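Two structures of thermospermine synthase from Medicago truncatula compared at one contact. The protein probably transfers the aminopropyl group of decarboxylated S-adenosylmethionine to spermidine, giving thermospermine and methylthioadenosine. Structure 1 is PDB 6BQ3 (chain A, 1.91 Å), residues Gly75-Ala80 and Ile251-Asp256; structure 2 is PDB 6BQ5 (chain B, 1.80 Å), residues Gly75-Ala80 and Ile251-Asp256. One frame, after least-squares fit of the local backbone (RMSD 0.51 Å); residues are numbered along the deposited sequences.

Structure 1 (6BQ3). With DSH (5'-S-(3-aminopropyl)-5'-thioadenosine), chain C.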
loop_
_atom_site.group_PDB
_atom_site.type_symbol
_atom_site.label_atom_id
_atom_site.label_comp_id
_atom_site.label_asym_id
_atom_site.label_seq_id
_atom_site.Cartn_x
_atom_site.Cartn_y
_atom_site.Cartn_z
ATOM N N GLY A 75 -7.549 -12.231 10.852
ATOM C CA GLY A 75 -7.009 -10.987 10.333
ATOM C C GLY A 75 -6.940 -9.777 11.248
ATOM O O GLY A 75 -6.786 -8.670 10.756
ATOM N N LYS A 76 -7.012 -9.958 12.565
ATOM C CA LYS A 76 -6.809 -8.849 13.509
ATOM C C LYS A 76 -5.614 -9.226 14.370
ATOM O O LYS A 76 -5.590 -10.319 14.924
ATOM C CB LYS A 76 -8.017 -8.579 14.412
ATOM C CG LYS A 76 -9.410 -8.760 13.790
ATOM C CD LYS A 76 -9.920 -7.553 13.025
ATOM C CE LYS A 76 -9.333 -7.464 11.622
ATOM N NZ LYS A 76 -10.143 -6.612 10.715
ATOM N N LEU A 77 -4.608 -8.341 14.440
ATOM C CA LEU A 77 -3.497 -8.514 15.363
ATOM C C LEU A 77 -4.088 -8.515 16.766
ATOM O O LEU A 77 -4.890 -7.635 17.118
ATOM C CB LEU A 77 -2.438 -7.401 15.209
ATOM C CG LEU A 77 -1.125 -7.630 15.985
ATOM C CD1 LEU A 77 0.067 -6.931 15.361
ATOM C CD2 LEU A 77 -1.241 -7.134 17.404
ATOM N N GLN A 78 -3.718 -9.520 17.554
ATOM C CA GLN A 78 -4.236 -9.635 18.921
ATOM C C GLN A 78 -3.135 -9.623 19.991
ATOM O O GLN A 78 -3.409 -9.340 21.106
ATOM C CB GLN A 78 -5.146 -10.870 19.046
ATOM C CG GLN A 78 -6.480 -10.765 18.292
ATOM C CD GLN A 78 -7.442 -9.717 18.879
ATOM O OE1 GLN A 78 -7.109 -8.997 19.822
ATOM N NE2 GLN A 78 -8.603 -9.577 18.260
ATOM N N SER A 79 -1.901 -9.861 19.629
ATOM C CA SER A 79 -0.786 -9.785 20.569
ATOM C C SER A 79 0.462 -9.490 19.747
ATOM O O SER A 79 0.628 -10.059 18.678
ATOM C CB SER A 79 -0.635 -11.129 21.288
ATOM O OG SER A 79 0.458 -11.159 22.207
ATOM N N ALA A 80 1.342 -8.614 20.222
ATOM C CA ALA A 80 2.653 -8.442 19.548
ATOM C C ALA A 80 3.721 -8.525 20.583
ATOM O O ALA A 80 3.569 -7.997 21.683
ATOM C CB ALA A 80 2.759 -7.113 18.799
ATOM N N ILE A 251 -1.625 1.094 23.129
ATOM C CA ILE A 251 -0.930 -0.082 22.674
ATOM C C ILE A 251 -0.525 0.148 21.200
ATOM O O ILE A 251 -1.381 0.064 20.310
ATOM C CB ILE A 251 -1.744 -1.345 22.930
ATOM C CG1 ILE A 251 -2.018 -1.501 24.464
ATOM C CG2 ILE A 251 -0.944 -2.550 22.460
ATOM C CD1 ILE A 251 -3.151 -2.414 24.728
ATOM N N PRO A 252 0.773 0.410 20.949
ATOM C CA PRO A 252 1.218 0.765 19.587
ATOM C C PRO A 252 0.779 -0.251 18.543
ATOM O O PRO A 252 0.233 0.150 17.530
ATOM C CB PRO A 252 2.729 0.859 19.705
ATOM C CG PRO A 252 2.967 1.212 21.140
ATOM C CD PRO A 252 1.868 0.519 21.932
ATOM N N SER A 253 0.886 -1.547 18.834
ATOM C CA SER A 253 0.514 -2.608 17.870
ATOM C C SER A 253 -0.990 -2.693 17.561
ATOM O O SER A 253 -1.360 -3.292 16.562
ATOM C CB SER A 253 1.040 -3.978 18.297
ATOM O OG SER A 253 0.405 -4.467 19.457
ATOM N N TYR A 254 -1.813 -2.119 18.425
ATOM C CA TYR A 254 -3.250 -2.031 18.241
ATOM C C TYR A 254 -3.623 -0.736 17.551
ATOM O O TYR A 254 -4.795 -0.560 17.247
ATOM C CB TYR A 254 -3.988 -2.108 19.587
ATOM C CG TYR A 254 -4.100 -3.466 20.242
ATOM C CD1 TYR A 254 -3.366 -4.587 19.810
ATOM C CD2 TYR A 254 -4.935 -3.632 21.338
ATOM C CE1 TYR A 254 -3.490 -5.808 20.452
ATOM C CE2 TYR A 254 -5.083 -4.851 21.969
ATOM C CZ TYR A 254 -4.366 -5.941 21.530
ATOM O OH TYR A 254 -4.506 -7.162 22.189
ATOM N N ALA A 255 -2.647 0.164 17.315
ATOM C CA ALA A 255 -2.879 1.434 16.644
ATOM C C ALA A 255 -3.923 2.280 17.373
ATOM O O ALA A 255 -4.586 3.086 16.763
ATOM C CB ALA A 255 -3.293 1.212 15.175
ATOM N N ASP A 256 -4.050 2.128 18.689
ATOM C CA ASP A 256 -4.986 2.938 19.427
ATOM C C ASP A 256 -4.709 2.896 20.894
ATOM O O ASP A 256 -3.949 2.075 21.355
ATOM C CB ASP A 256 -6.430 2.474 19.188
ATOM C CG ASP A 256 -7.482 3.619 19.233
ATOM O OD1 ASP A 256 -7.186 4.695 19.794
ATOM O OD2 ASP A 256 -8.631 3.392 18.741
HETATM N N DSH C . -7.687 -8.205 22.929
HETATM N N1 DSH C . -15.075 -18.486 25.196
HETATM C C2 DSH C . -13.705 -18.652 25.566
HETATM N N3 DSH C . -12.667 -18.095 24.699
HETATM C C4 DSH C . -13.056 -17.356 23.443
HETATM C C5 DSH C . -14.359 -17.204 23.104
HETATM C C6 DSH C . -15.454 -17.796 24.007
HETATM N N6 DSH C . -16.858 -17.671 23.691
HETATM N N7 DSH C . -14.406 -16.521 21.954
HETATM C C8 DSH C . -13.133 -16.243 21.583
HETATM N N9 DSH C . -12.289 -16.767 22.504
HETATM C CA DSH C . -7.095 -9.543 23.009
HETATM C CB DSH C . -8.184 -10.608 22.747
HETATM S SD DSH C . -8.272 -12.844 21.038
HETATM C CG DSH C . -7.536 -11.994 22.474
HETATM C "C1'" DSH C . -10.939 -16.707 22.564
HETATM C "C2'" DSH C . -10.145 -16.811 21.198
HETATM O "O2'" DSH C . -9.954 -18.256 20.787
HETATM C "C3'" DSH C . -9.063 -16.197 21.429
HETATM O "O3'" DSH C . -8.020 -16.973 22.130
HETATM C "C4'" DSH C . -9.476 -14.947 22.430
HETATM O "O4'" DSH C . -10.517 -15.356 23.107
HETATM C "C5'" DSH C . -9.790 -13.704 21.623
#
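Leu77 has CG anti to its backbone N and chi2 at 154°, which brings CD2 to the backbone and side chain of Ser253 and to the ring of Tyr254. Tyr254 has CG anti to its carbonyl carbon (chi1 -76°), and the ring reaches across to strand 76-80. That strand is the last of the N-terminal antiparallel sheet. Tyr254 lies in the loop between strands 243-251 and 256-264 of the Rossmann-like domain. Leu77 CD2 is 3.9 Å from Ser253 O and 4.1 Å from Tyr254 CD1, at the ring edge. Ala80 CB meets Ser253 CB at 3.6 Å. Asp83 hydrogen-bonds Ser253. Tyr254 OH donates to Gln78 O (2.7 Å), a carbonyl within a classic beta bulge opposite Leu71. Ile251 CG2 lies over one ring face, toward its rim, and Trp258 stacks edge-to-face with Tyr254. The aminopropyl tail of the bound thioadenosine passes Gln78. Its amine N makes weak hydrogen bonds to Gln78 OE1 (3.3 Å) and Tyr254 OH (3.4 Å). The contact thus borders the active site, near Asp181, the predicted proton acceptor.

Structure 2 (6BQ5).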
loop_
_atom_site.group_PDB
_atom_site.type_symbol
_atom_site.label_atom_id
_atom_site.label_comp_id
_atom_site.label_asym_id
_atom_site.label_seq_id
_atom_site.Cartn_x
_atom_site.Cartn_y
_atom_site.Cartn_z
ATOM N N GLY B 75 -7.515 -12.880 10.883
ATOM C CA GLY B 75 -6.971 -11.693 10.206
ATOM C C GLY B 75 -6.955 -10.416 11.031
ATOM O O GLY B 75 -6.858 -9.290 10.460
ATOM N N LYS B 76 -7.032 -10.575 12.356
ATOM C CA LYS B 76 -7.029 -9.460 13.300
ATOM C C LYS B 76 -5.910 -9.658 14.271
ATOM O O LYS B 76 -5.807 -10.714 14.886
ATOM C CB LYS B 76 -8.345 -9.375 14.055
ATOM C CG LYS B 76 -9.546 -9.274 13.127
ATOM C CD LYS B 76 -10.810 -8.841 13.840
ATOM C CE LYS B 76 -11.061 -7.330 13.741
ATOM N NZ LYS B 76 -11.988 -6.689 14.781
ATOM N N LEU B 77 -5.048 -8.660 14.391
ATOM C CA LEU B 77 -3.922 -8.719 15.318
ATOM C C LEU B 77 -4.450 -8.873 16.741
ATOM O O LEU B 77 -5.324 -8.114 17.148
ATOM C CB LEU B 77 -3.113 -7.432 15.238
ATOM C CG LEU B 77 -1.977 -7.274 16.221
ATOM C CD1 LEU B 77 -0.845 -8.212 15.823
ATOM C CD2 LEU B 77 -1.528 -5.821 16.205
ATOM N N GLN B 78 -3.881 -9.839 17.464
ATOM C CA GLN B 78 -4.168 -10.050 18.907
ATOM C C GLN B 78 -3.059 -9.578 19.841
ATOM O O GLN B 78 -3.291 -8.706 20.669
ATOM C CB GLN B 78 -4.464 -11.504 19.183
ATOM C CG GLN B 78 -5.566 -12.084 18.287
ATOM C CD GLN B 78 -6.915 -11.419 18.515
ATOM O OE1 GLN B 78 -7.340 -11.304 19.646
ATOM N NE2 GLN B 78 -7.571 -10.943 17.455
ATOM N N SER B 79 -1.877 -10.148 19.705
ATOM C CA SER B 79 -0.783 -9.927 20.613
ATOM C C SER B 79 0.484 -9.838 19.799
ATOM O O SER B 79 0.734 -10.696 18.964
ATOM C CB SER B 79 -0.700 -11.106 21.607
ATOM O OG SER B 79 -1.656 -10.931 22.670
ATOM N N ALA B 80 1.253 -8.777 20.007
ATOM C CA ALA B 80 2.581 -8.623 19.398
ATOM C C ALA B 80 3.666 -8.686 20.450
ATOM O O ALA B 80 3.505 -8.146 21.488
ATOM C CB ALA B 80 2.637 -7.298 18.655
ATOM N N ILE B 251 -1.632 1.132 23.285
ATOM C CA ILE B 251 -0.939 -0.061 22.801
ATOM C C ILE B 251 -0.409 0.223 21.391
ATOM O O ILE B 251 -1.174 0.299 20.447
ATOM C CB ILE B 251 -1.870 -1.284 22.850
ATOM C CG1 ILE B 251 -2.329 -1.500 24.294
ATOM C CG2 ILE B 251 -1.123 -2.523 22.404
ATOM C CD1 ILE B 251 -3.425 -2.493 24.400
ATOM N N PRO B 252 0.891 0.439 21.259
ATOM C CA PRO B 252 1.425 0.859 19.953
ATOM C C PRO B 252 0.947 0.002 18.761
ATOM O O PRO B 252 0.532 0.570 17.700
ATOM C CB PRO B 252 2.938 0.744 20.138
ATOM C CG PRO B 252 3.113 1.050 21.591
ATOM C CD PRO B 252 1.933 0.397 22.294
ATOM N N SER B 253 0.938 -1.317 18.960
ATOM C CA SER B 253 0.650 -2.228 17.854
ATOM C C SER B 253 -0.806 -2.174 17.408
ATOM O O SER B 253 -1.129 -2.581 16.264
ATOM C CB SER B 253 1.082 -3.675 18.160
ATOM O OG SER B 253 0.386 -4.191 19.258
ATOM N N TYR B 254 -1.672 -1.705 18.301
ATOM C CA TYR B 254 -3.097 -1.489 17.977
ATOM C C TYR B 254 -3.389 -0.118 17.403
ATOM O O TYR B 254 -4.510 0.156 16.996
ATOM C CB TYR B 254 -3.901 -1.602 19.233
ATOM C CG TYR B 254 -4.019 -2.937 19.851
ATOM C CD1 TYR B 254 -3.303 -4.036 19.383
ATOM C CD2 TYR B 254 -4.875 -3.116 20.914
ATOM C CE1 TYR B 254 -3.448 -5.265 19.998
ATOM C CE2 TYR B 254 -5.036 -4.338 21.527
ATOM C CZ TYR B 254 -4.314 -5.408 21.082
ATOM O OH TYR B 254 -4.402 -6.636 21.708
ATOM N N ALA B 255 -2.411 0.770 17.350
ATOM C CA ALA B 255 -2.637 2.180 16.942
ATOM C C ALA B 255 -3.888 2.796 17.613
ATOM O O ALA B 255 -4.608 3.650 17.023
ATOM C CB ALA B 255 -2.705 2.354 15.419
ATOM N N ASP B 256 -4.101 2.446 18.884
ATOM C CA ASP B 256 -5.229 3.040 19.646
ATOM C C ASP B 256 -4.920 2.871 21.109
ATOM O O ASP B 256 -3.993 2.104 21.525
ATOM C CB ASP B 256 -6.565 2.344 19.282
ATOM C CG ASP B 256 -7.810 3.214 19.528
ATOM O OD1 ASP B 256 -7.676 4.317 20.108
ATOM O OD2 ASP B 256 -8.906 2.789 19.125
#
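Leu77 has CG anti to its backbone N and chi2 at 72°, which brings CD2 to the backbone and side chain of Ser253 and to the ring of Tyr254. Tyr254 has CG anti to its carbonyl carbon (chi1 -69°), and the ring reaches across to strand 76-80. Leu77 CD2 is 3.3 Å from Ser253 O and 4.1 Å from Tyr254 CD1, at the ring edge. Ala80 CB meets Ser253 CB at 4.0 Å. Asp83 hydrogen-bonds Ser253. Tyr254 OH donates to Gln78 O (2.6 Å), a carbonyl within a classic beta bulge opposite Leu71. Ile251 CG2 lies over one ring face, toward its rim, and Trp258 stacks edge-to-face with Tyr254. The Gln78 amide folds back along its own strand. Its NE2 donates to Lys76 O at 3.1 Å, with an N-H...O angle of 157°. NE2 stands well above the plane of that carbonyl, while the carbonyl oxygen lies close to the Gln78 amide plane. Bound methylthioadenosine touches Gln78, which places this strand at the wall of the active site.

How the two compare
The sequence is the same in both structures, and the main difference is the turn of Leu77(A) against Leu77(B). Its chi2 is 154° in Leu77(A) and 72° in Leu77(B). The CG atoms lie 1.0 Å apart after superposition, and the places of CD1 and CD2 of Leu77(A) are left. The models differ here, yet the touches stay. Leu77(A) CD2 touches Ser253(A) O, and Leu77(B) CD2 touches Ser253(B) O. Leu77(A) CD2 is 4.1 Å from Tyr254(A) CD1, as Leu77(B) CD2 is from Tyr254(B) CD1. The side chains of Ser253(A) and Tyr254(A) and their counterparts keep their place. The hydrogen bond from Tyr254(A) OH to Gln78(A) O is found again between Tyr254(B) OH and Gln78(B) O.

The second difference is the amide of Gln78(A) against that of Gln78(B). The flat ends differ by a twist of about 54°, and the CD atoms stand 1.8 Å apart after superposition. CD of Gln78(B) lies near the place of CG of Gln78(A). The 4.0 Å approach of Gln78(A) OE1 to Tyr254(A) OH is lost. Gln78(B) NE2 hydrogen-bonds Lys76(B) O at 3.1 Å, while Gln78(A) NE2 and Lys76(A) O are 4.6 Å apart, too far for a bond.

The aminopropyl-thioadenosine that touches Gln78(A) and Tyr254(A) is in structure 1 alone. Methylthioadenosine is bound at this place in structure 2, wholly or in part. The CA atoms of Ala255(A) and Ala255(B) are 0.8 Å apart after superposition.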